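Local coordinates for protein RNA-dependent RNA Polymerase (Bombyx mori cytoplasmic polyhedrosis virus, PDB 6TZ0) that catalyses RNA-templated synthesis of RNA, making viral plus strands by conservative transcription and probably also the complementary minus strands during genome replication, at residues M1049-S1053 with D1054-A1058; S322-Q325 with N326-A329. All coordinates share one frame; numbering follows the deposited sequence.

Contact 1. Residues M1049-S1053 with D1054-A1058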
ATOM      1  N   MET A1049     -27.029  18.626  11.862  1.00 31.70           N
ATOM      2  CA  MET A1049     -27.275  20.035  11.579  1.00 31.70           C
ATOM      3  C   MET A1049     -28.732  20.311  11.233  1.00 31.70           C
ATOM      4  O   MET A1049     -29.025  21.177  10.411  1.00 31.70           O
ATOM      5  CB  MET A1049     -26.359  20.533  10.466  1.00 31.70           C
ATOM      6  CG  MET A1049     -24.916  20.664  10.892  1.00 31.70           C
ATOM      7  SD  MET A1049     -23.851  21.238   9.574  1.00 31.70           S
ATOM      8  CE  MET A1049     -24.440  22.911   9.428  1.00 31.70           C
ATOM      9  N   SER A1050     -29.656  19.607  11.881  1.00 31.50           N
ATOM     10  CA  SER A1050     -31.075  19.830  11.649  1.00 31.50           C
ATOM     11  C   SER A1050     -31.512  21.160  12.242  1.00 31.50           C
ATOM     12  O   SER A1050     -30.815  21.759  13.061  1.00 31.50           O
ATOM     13  CB  SER A1050     -31.910  18.694  12.235  1.00 31.50           C
ATOM     14  OG  SER A1050     -31.838  18.681  13.645  1.00 31.50           O
ATOM     15  N   PHE A1051     -32.686  21.614  11.813  1.00 32.38           N
ATOM     16  CA  PHE A1051     -33.195  22.923  12.199  1.00 32.38           C
ATOM     17  C   PHE A1051     -33.474  22.980  13.695  1.00 32.38           C
ATOM     18  O   PHE A1051     -34.350  22.273  14.202  1.00 32.38           O
ATOM     19  CB  PHE A1051     -34.453  23.246  11.407  1.00 32.38           C
ATOM     20  CG  PHE A1051     -35.087  24.530  11.804  1.00 32.38           C
ATOM     21  CD1 PHE A1051     -34.480  25.733  11.501  1.00 32.38           C
ATOM     22  CD2 PHE A1051     -36.290  24.540  12.488  1.00 32.38           C
ATOM     23  CE1 PHE A1051     -35.059  26.921  11.871  1.00 32.38           C
ATOM     24  CE2 PHE A1051     -36.875  25.726  12.857  1.00 32.38           C
ATOM     25  CZ  PHE A1051     -36.259  26.916  12.549  1.00 32.38           C
ATOM     26  N   GLY A1052     -32.714  23.818  14.397  1.00 32.28           N
ATOM     27  CA  GLY A1052     -32.794  23.959  15.831  1.00 32.28           C
ATOM     28  C   GLY A1052     -31.602  23.399  16.573  1.00 32.28           C
ATOM     29  O   GLY A1052     -31.379  23.780  17.727  1.00 32.28           O
ATOM     30  N   SER A1053     -30.823  22.524  15.943  1.00 32.38           N
ATOM     31  CA  SER A1053     -29.709  21.864  16.603  1.00 32.38           C
ATOM     32  C   SER A1053     -28.542  22.827  16.792  1.00 32.38           C
ATOM     33  O   SER A1053     -28.524  23.944  16.271  1.00 32.38           O
ATOM     34  CB  SER A1053     -29.262  20.648  15.799  1.00 32.38           C
ATOM     35  OG  SER A1053     -28.757  21.041  14.539  1.00 32.38           O
ATOM     36  N   ASP A1054     -27.549  22.374  17.559  1.00 34.72           N
ATOM     37  CA  ASP A1054     -26.413  23.223  17.895  1.00 34.72           C
ATOM     38  C   ASP A1054     -25.415  23.349  16.754  1.00 34.72           C
ATOM     39  O   ASP A1054     -24.753  24.382  16.637  1.00 34.72           O
ATOM     40  CB  ASP A1054     -25.719  22.696  19.149  1.00 34.72           C
ATOM     41  CG  ASP A1054     -26.537  22.927  20.403  1.00 34.72           C
ATOM     42  OD1 ASP A1054     -27.266  23.938  20.460  1.00 34.72           O
ATOM     43  OD2 ASP A1054     -26.467  22.093  21.324  1.00 34.72           O
ATOM     44  N   GLY A1055     -25.283  22.324  15.912  1.00 32.42           N
ATOM     45  CA  GLY A1055     -24.423  22.451  14.747  1.00 32.42           C
ATOM     46  C   GLY A1055     -24.999  23.404  13.718  1.00 32.42           C
ATOM     47  O   GLY A1055     -24.274  24.221  13.138  1.00 32.42           O
ATOM     48  N   TRP A1056     -26.315  23.324  13.501  1.00 30.17           N
ATOM     49  CA  TRP A1056     -27.026  24.280  12.657  1.00 30.17           C
ATOM     50  C   TRP A1056     -26.877  25.702  13.169  1.00 30.17           C
ATOM     51  O   TRP A1056     -26.622  26.626  12.391  1.00 30.17           O
ATOM     52  CB  TRP A1056     -28.503  23.921  12.610  1.00 30.17           C
ATOM     53  CG  TRP A1056     -29.326  24.860  11.810  1.00 30.17           C
ATOM     54  CD1 TRP A1056     -29.427  24.912  10.458  1.00 30.17           C
ATOM     55  CD2 TRP A1056     -30.114  25.939  12.314  1.00 30.17           C
ATOM     56  NE1 TRP A1056     -30.260  25.934  10.086  1.00 30.17           N
ATOM     57  CE2 TRP A1056     -30.690  26.586  11.209  1.00 30.17           C
ATOM     58  CE3 TRP A1056     -30.394  26.418  13.597  1.00 30.17           C
ATOM     59  CZ2 TRP A1056     -31.533  27.679  11.345  1.00 30.17           C
ATOM     60  CZ3 TRP A1056     -31.230  27.505  13.729  1.00 30.17           C
ATOM     61  CH2 TRP A1056     -31.790  28.123  12.610  1.00 30.17           C
ATOM     62  N   PHE A1057     -27.026  25.899  14.478  1.00 31.01           N
ATOM     63  CA  PHE A1057     -26.994  27.244  15.029  1.00 31.01           C
ATOM     64  C   PHE A1057     -25.575  27.786  15.072  1.00 31.01           C
ATOM     65  O   PHE A1057     -25.366  28.992  14.910  1.00 31.01           O
ATOM     66  CB  PHE A1057     -27.626  27.236  16.418  1.00 31.01           C
ATOM     67  CG  PHE A1057     -27.990  28.590  16.933  1.00 31.01           C
ATOM     68  CD1 PHE A1057     -29.061  29.273  16.391  1.00 31.01           C
ATOM     69  CD2 PHE A1057     -27.302  29.157  17.987  1.00 31.01           C
ATOM     70  CE1 PHE A1057     -29.415  30.513  16.864  1.00 31.01           C
ATOM     71  CE2 PHE A1057     -27.661  30.394  18.471  1.00 31.01           C
ATOM     72  CZ  PHE A1057     -28.715  31.074  17.904  1.00 31.01           C
ATOM     73  N   ALA A1058     -24.586  26.907  15.238  1.00 31.32           N
ATOM     74  CA  ALA A1058     -23.194  27.326  15.143  1.00 31.32           C
ATOM     75  C   ALA A1058     -22.837  27.732  13.723  1.00 31.32           C
ATOM     76  O   ALA A1058     -22.059  28.668  13.519  1.00 31.32           O
ATOM     77  CB  ALA A1058     -22.273  26.207  15.619  1.00 31.32           C
TER
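The indole of Trp1056 and the phenyl ring of Phe1051 meet as a T-shaped (edge-to-face) pair, with centroids 4.9 Å apart and planes at 71°. Phe1051 presents its CD1–CE1 edge to one face of the indole, and CD1 comes within 3.5 Å of Trp1056 CZ2, displaced toward the rim of the six-membered ring. The backbone N of Gly1052 lies obliquely near the rim, 3.6 Å from Trp1056 CE3, while Ser1053 O sits by the indole's edge, close to its plane. The motif is a type II beta turn, Ser1050 to Ser1053, whose last residue, Ser1053, is the N-cap of helix 1054-1062. Gly1052 takes the third position of this turn, with a positive phi at which a side chain would collide with the carbonyl oxygen of Phe1051. The two side chains run alongside each other in the same direction; on the helix, Trp1056 holds CG anti to its own backbone N (chi1 178°), which lays the indole back along the turn.

Ser1053 is the joint between turn and helix. Its backbone N closes the turn on Ser1050 O at 3.0 Å, and its hydroxyl stays near Ser1050 O and Asn1048 O. Deeper in, Met1049 CG packs 3.9 Å from Gly1055 C. Outside the two segments, Trp1056 NE1 makes a weak hydrogen bond to Thr1040 OG1, and Phe1051 rests on Ser1041. The first turn of the helix is closed by Phe1057 N, which donates to Ser1053 O at 3.0 Å, the N-H...O angle being 148°.

Contact 2. Residues S322-Q325 with N326-A329; sequences SKTQ and NDVA
Asp327 folds back from the first turn of its helix over the backbone that leads into it, and Thr324 OG1 returns a bond to its backbone N. The CB of Asp327 packs on Ser322 CB at 3.7 Å and also lies near the carbonyl oxygen of Thr324. From there CG, anti to the carbonyl carbon of Asp327, swings beside its own backbone N and comes within 3.2 Å of Thr324 OG1. At the tip, OD2 accepts two backbone N-H groups. Lys323 N reaches it at 2.9 Å, nearly straight at 162°, through the anti lone pair, the one turned away from OD1. Thr324 N, at 3.1 Å, arrives from above the carboxylate plane, 52° out of it. Two donors approaching from such different directions restrain the rotation of the carboxylate.

The return bond, Asp327 N to Thr324 OG1 at 3.2 Å, is more bent. Together these reciprocal bonds make a capping box, with Thr324 as the N-cap of helix 325-339. Thr324 can serve because OG1 stands between its backbone N and carbonyl carbon (chi1 62°), turned toward the first turn. The carboxylate lies at the N-terminal end of the helix, where the helix dipole would be expected to favour its negative charge.

Next to the box, Val328 puts CG2 against Thr324 O, with Ser322 OG nearby, and its side chain continues onto Ala260 and Val264 of helix 257-264. Gln325 contributes mainly through its backbone here, while its side chain reaches Leu261, Ala267 and Val269. The regular helical pattern is under way where Ala329 N donates to Gln325 O at 3.0 Å.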
ATOM      1  N   SER A 322     -41.953   7.886   3.864  1.00 38.46           N
ATOM      2  CA  SER A 322     -41.024   8.998   3.732  1.00 38.46           C
ATOM      3  C   SER A 322     -41.663  10.098   2.896  1.00 38.46           C
ATOM      4  O   SER A 322     -42.280   9.822   1.862  1.00 38.46           O
ATOM      5  CB  SER A 322     -39.710   8.538   3.107  1.00 38.46           C
ATOM      6  OG  SER A 322     -39.915   8.061   1.792  1.00 38.46           O
ATOM      7  N   LYS A 323     -41.529  11.339   3.357  1.00 37.14           N
ATOM      8  CA  LYS A 323     -42.124  12.488   2.694  1.00 37.14           C
ATOM      9  C   LYS A 323     -41.135  13.591   2.369  1.00 37.14           C
ATOM     10  O   LYS A 323     -41.376  14.353   1.433  1.00 37.14           O
ATOM     11  CB  LYS A 323     -43.250  13.087   3.547  1.00 37.14           C
ATOM     12  CG  LYS A 323     -44.557  12.322   3.493  1.00 37.14           C
ATOM     13  CD  LYS A 323     -44.658  11.288   4.593  1.00 37.14           C
ATOM     14  CE  LYS A 323     -46.021  10.629   4.591  1.00 37.14           C
ATOM     15  NZ  LYS A 323     -46.224   9.846   3.337  1.00 37.14           N
ATOM     16  N   THR A 324     -40.053  13.715   3.118  1.00 33.29           N
ATOM     17  CA  THR A 324     -39.006  14.683   2.846  1.00 33.29           C
ATOM     18  C   THR A 324     -37.736  13.946   2.449  1.00 33.29           C
ATOM     19  O   THR A 324     -37.683  12.717   2.433  1.00 33.29           O
ATOM     20  CB  THR A 324     -38.771  15.577   4.065  1.00 33.29           C
ATOM     21  OG1 THR A 324     -38.337  14.779   5.170  1.00 33.29           O
ATOM     22  CG2 THR A 324     -40.047  16.289   4.449  1.00 33.29           C
ATOM     23  N   GLN A 325     -36.703  14.713   2.108  1.00 32.65           N
ATOM     24  CA  GLN A 325     -35.392  14.117   1.887  1.00 32.65           C
ATOM     25  C   GLN A 325     -34.767  13.676   3.203  1.00 32.65           C
ATOM     26  O   GLN A 325     -34.016  12.689   3.241  1.00 32.65           O
ATOM     27  CB  GLN A 325     -34.490  15.117   1.166  1.00 32.65           C
ATOM     28  CG  GLN A 325     -33.137  14.579   0.749  1.00 32.65           C
ATOM     29  CD  GLN A 325     -32.268  15.649   0.152  1.00 32.65           C
ATOM     30  OE1 GLN A 325     -32.673  16.798   0.062  1.00 32.65           O
ATOM     31  NE2 GLN A 325     -31.057  15.292  -0.220  1.00 32.65           N
ATOM     32  N   ASN A 326     -35.091  14.374   4.295  1.00 32.95           N
ATOM     33  CA  ASN A 326     -34.546  14.013   5.595  1.00 32.95           C
ATOM     34  C   ASN A 326     -35.122  12.701   6.095  1.00 32.95           C
ATOM     35  O   ASN A 326     -34.458  11.988   6.854  1.00 32.95           O
ATOM     36  CB  ASN A 326     -34.805  15.119   6.612  1.00 32.95           C
ATOM     37  CG  ASN A 326     -34.145  16.414   6.229  1.00 32.95           C
ATOM     38  OD1 ASN A 326     -33.126  16.417   5.548  1.00 32.95           O
ATOM     39  ND2 ASN A 326     -34.695  17.524   6.700  1.00 32.95           N
ATOM     40  N   ASP A 327     -36.332  12.354   5.656  1.00 34.43           N
ATOM     41  CA  ASP A 327     -36.913  11.065   6.007  1.00 34.43           C
ATOM     42  C   ASP A 327     -36.117   9.922   5.399  1.00 34.43           C
ATOM     43  O   ASP A 327     -35.801   8.934   6.078  1.00 34.43           O
ATOM     44  CB  ASP A 327     -38.365  11.004   5.548  1.00 34.43           C
ATOM     45  CG  ASP A 327     -39.252  11.933   6.323  1.00 34.43           C
ATOM     46  OD1 ASP A 327     -38.869  12.312   7.445  1.00 34.43           O
ATOM     47  OD2 ASP A 327     -40.352  12.257   5.834  1.00 34.43           O
ATOM     48  N   VAL A 328     -35.758  10.061   4.123  1.00 31.66           N
ATOM     49  CA  VAL A 328     -34.963   9.056   3.437  1.00 31.66           C
ATOM     50  C   VAL A 328     -33.567   8.991   4.031  1.00 31.66           C
ATOM     51  O   VAL A 328     -32.999   7.903   4.172  1.00 31.66           O
ATOM     52  CB  VAL A 328     -34.935   9.359   1.929  1.00 31.66           C
ATOM     53  CG1 VAL A 328     -34.189   8.279   1.164  1.00 31.66           C
ATOM     54  CG2 VAL A 328     -36.337   9.516   1.415  1.00 31.66           C
ATOM     55  N   ALA A 329     -33.023  10.138   4.452  1.00 30.75           N
ATOM     56  CA  ALA A 329     -31.711  10.160   5.093  1.00 30.75           C
ATOM     57  C   ALA A 329     -31.720   9.428   6.430  1.00 30.75           C
ATOM     58  O   ALA A 329     -30.790   8.669   6.737  1.00 30.75           O
ATOM     59  CB  ALA A 329     -31.255  11.604   5.286  1.00 30.75           C
TER

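How the contacts relate
Both contacts are local and lie at the N-terminus of a helix, helix 1054-1062 for contact 1 and helix 325-339 for contact 2, and each mixes buried with exposed residues. Their chemistry differs: contact 1 relies on an aromatic pair laid over a tight turn, whereas contact 2 relies on polar reciprocity between a threonine, a carboxylate and backbone N-H groups. Their centres are 18 Å apart and their nearest atoms about 6 Å, without touching. The loop preceding contact 1 spans part of the interval: Asn1044 packs with Ser1050, while Ser1043 touches Asn326 and Tyr1047 OH bonds to Ala329 O. Both lie away from the nucleotide- and magnesium-binding residues of the polymerase.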